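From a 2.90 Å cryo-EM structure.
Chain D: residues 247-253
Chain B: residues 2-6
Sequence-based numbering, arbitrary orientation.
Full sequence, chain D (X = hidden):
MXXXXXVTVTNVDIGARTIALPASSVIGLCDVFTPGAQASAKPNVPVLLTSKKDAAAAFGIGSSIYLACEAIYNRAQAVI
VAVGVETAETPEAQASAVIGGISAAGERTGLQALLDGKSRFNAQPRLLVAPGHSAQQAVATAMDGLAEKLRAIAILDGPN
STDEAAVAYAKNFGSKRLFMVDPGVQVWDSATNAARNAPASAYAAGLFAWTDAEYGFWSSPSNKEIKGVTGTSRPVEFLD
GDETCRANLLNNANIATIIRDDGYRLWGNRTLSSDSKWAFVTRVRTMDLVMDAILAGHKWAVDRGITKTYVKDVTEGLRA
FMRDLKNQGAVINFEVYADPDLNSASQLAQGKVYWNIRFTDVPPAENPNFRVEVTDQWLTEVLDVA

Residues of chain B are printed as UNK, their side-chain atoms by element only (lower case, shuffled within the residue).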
# COMPACT_ATOMS: atom_id res chain seq x y z
N ALA D 247 40.51 -40.36 37.65
CA ALA D 247 40.43 -40.07 36.23
C ALA D 247 41.72 -39.48 35.69
O ALA D 247 42.02 -39.64 34.50
CB ALA D 247 39.28 -39.11 35.96
N ASN D 248 42.49 -38.80 36.52
CA ASN D 248 43.74 -38.21 36.07
C ASN D 248 44.90 -39.17 36.19
O ASN D 248 45.89 -39.05 35.46
CB ASN D 248 44.06 -36.94 36.86
CG ASN D 248 45.08 -36.06 36.17
OD1 ASN D 248 45.43 -36.27 35.01
ND2 ASN D 248 45.61 -35.09 36.91
N LEU D 249 44.81 -40.12 37.12
CA LEU D 249 45.81 -41.18 37.21
C LEU D 249 45.76 -42.07 35.98
O LEU D 249 46.80 -42.44 35.44
CB LEU D 249 45.58 -42.02 38.46
CG LEU D 249 46.60 -43.12 38.71
CD1 LEU D 249 47.93 -42.50 39.06
CD2 LEU D 249 46.11 -44.06 39.79
N LEU D 250 44.56 -42.40 35.53
CA LEU D 250 44.43 -43.32 34.41
C LEU D 250 44.65 -42.63 33.07
O LEU D 250 45.09 -43.28 32.12
CB LEU D 250 43.07 -44.00 34.46
CG LEU D 250 42.94 -44.94 35.66
CD1 LEU D 250 41.55 -45.52 35.80
CD2 LEU D 250 43.95 -46.06 35.56
N ASN D 251 44.37 -41.33 32.97
CA ASN D 251 44.70 -40.63 31.73
C ASN D 251 46.20 -40.50 31.54
O ASN D 251 46.69 -40.60 30.41
CB ASN D 251 44.04 -39.25 31.69
CG ASN D 251 42.57 -39.32 31.38
OD1 ASN D 251 42.14 -40.15 30.59
ND2 ASN D 251 41.80 -38.43 31.98
N ASN D 252 46.95 -40.32 32.62
CA ASN D 252 48.40 -40.24 32.50
C ASN D 252 49.05 -41.58 32.25
O ASN D 252 50.25 -41.62 31.97
CB ASN D 252 48.99 -39.60 33.75
CG ASN D 252 48.78 -38.11 33.79
OD1 ASN D 252 48.95 -37.42 32.78
ND2 ASN D 252 48.39 -37.60 34.94
N ALA D 253 48.31 -42.68 32.36
CA ALA D 253 48.74 -43.98 31.87
C ALA D 253 48.14 -44.29 30.51
O ALA D 253 48.16 -45.45 30.09
CB ALA D 253 48.38 -45.07 32.88
N UNK B 2 53.84 -34.46 32.65
CA UNK B 2 52.49 -34.99 32.53
C UNK B 2 51.59 -33.97 31.85
O UNK B 2 52.06 -32.96 31.34
o UNK B 2 51.78 -34.22 34.72
c UNK B 2 51.93 -35.36 33.90
N UNK B 3 50.29 -34.25 31.83
CA UNK B 3 49.32 -33.33 31.25
C UNK B 3 48.08 -33.33 32.13
O UNK B 3 48.08 -33.86 33.25
c UNK B 3 49.00 -33.70 29.79
c UNK B 3 46.62 -36.62 29.48
c UNK B 3 48.84 -37.42 29.18
c UNK B 3 47.10 -35.35 29.66
c UNK B 3 48.46 -35.09 29.61
c UNK B 3 49.32 -36.15 29.36
c UNK B 3 47.49 -37.65 29.24
N UNK B 4 47.01 -32.72 31.63
CA UNK B 4 45.74 -32.71 32.31
C UNK B 4 44.65 -32.82 31.26
O UNK B 4 44.78 -32.27 30.17
c UNK B 4 44.44 -31.49 34.11
c UNK B 4 42.35 -31.67 35.95
c UNK B 4 43.15 -31.11 33.76
c UNK B 4 44.66 -31.99 35.38
c UNK B 4 42.11 -31.19 34.68
c UNK B 4 45.55 -31.42 33.12
c UNK B 4 43.63 -32.07 36.30
N UNK B 5 43.59 -33.55 31.58
CA UNK B 5 42.44 -33.66 30.70
C UNK B 5 41.21 -33.22 31.46
O UNK B 5 40.99 -33.64 32.59
c UNK B 5 39.79 -34.99 27.53
c UNK B 5 41.07 -35.25 29.30
c UNK B 5 39.93 -35.95 29.50
n UNK B 5 39.15 -35.77 28.39
n UNK B 5 40.95 -34.67 28.06
c UNK B 5 42.27 -35.08 30.17
N UNK B 6 40.40 -32.39 30.83
CA UNK B 6 39.33 -31.71 31.51
C UNK B 6 39.69 -30.27 31.77
O UNK B 6 40.71 -29.76 31.31

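Position 2 of chain B carries two side-chain atoms, one carbon and one oxygen. The carbon is bonded to CA and the oxygen ends the chain, with no branch. Its closest contact is CB of position 2 to OD1 of Asn D252, at 3.8 Å. A single carbon followed by a hydroxyl oxygen is serine. Ser B2 has chi1 in the p well, and its CA-to-CB bond points toward chain D. The contact is small, and the residue remains exposed.

Position 3 has seven side-chain atoms, all carbon. One carbon leads to a flat ring of six. A ring carbon of position 3 lies 3.3 Å from the backbone O of Asn D251, the shortest approach between the two stretches. No oxygen extends from the ring, which rules out tyrosine, so the residue is phenylalanine. The ring carbon in that approach is CZ of Phe B3. The CA-to-CB bond of Phe B3 points sideways, but chi1 near +60° brings the ring closer to chain D. OD1 of Asn D252 sits over one face of the ring, 3.6 Å from CE1 of Phe B3. The same OD1 of Asn D252 is 3.6 Å from the backbone N of Phe B3, without a hydrogen bond. Of the five positions, this one is covered most by the chain D stretch.

Position 4 again has seven carbons, one linking carbon and a ring of six. A ring carbon of position 4 is 3.6 Å from ND2 of Asn D248. This too is phenylalanine, and the carbon is CD1 of Phe B4. Here the CA-to-CB bond points away from chain D, yet part of the ring comes back within reach. The amide approaches the ring obliquely. The backbone just before it also meets this asparagine, with O of Phe B3 4.0 Å from OD1 of Asn D248.

Position 5 has six side-chain atoms, four carbons and two nitrogens. One carbon links CA to a five-membered ring of three carbons and two nitrogens. The side chain packs against Asn D251 and is buried in the assembly. The ring is an imidazole, so the residue is histidine. The CA-to-CB bond of His B5 points toward chain D, and chi1 is t.

Position 6 has no side-chain atoms and makes no contact with the chain D stretch. It is glycine. Its phi of 103° and psi of -172° explain the choice: a CB here would be jammed against the carbonyl O of His B5.

The contact joins an extended segment, without regular helix or strand, to the last part of a helix. Asn D248, Asn D251 and Asn D252 supply all the chain D contacts. Backbone bonds from N of Asn D251 to O of Ala D247 and from N of Asn D252 to O of Asn D248, both 3.3 Å, help hold these asparagines in place. No hydrogen bond crosses between the stretches. The contact instead works by packing, with aromatic rings and CB atoms set against amide groups and helix backbone. Together the two sides bury 314 Å², with Phe B3 at the centre.

Chain B (2-6) SFFHG
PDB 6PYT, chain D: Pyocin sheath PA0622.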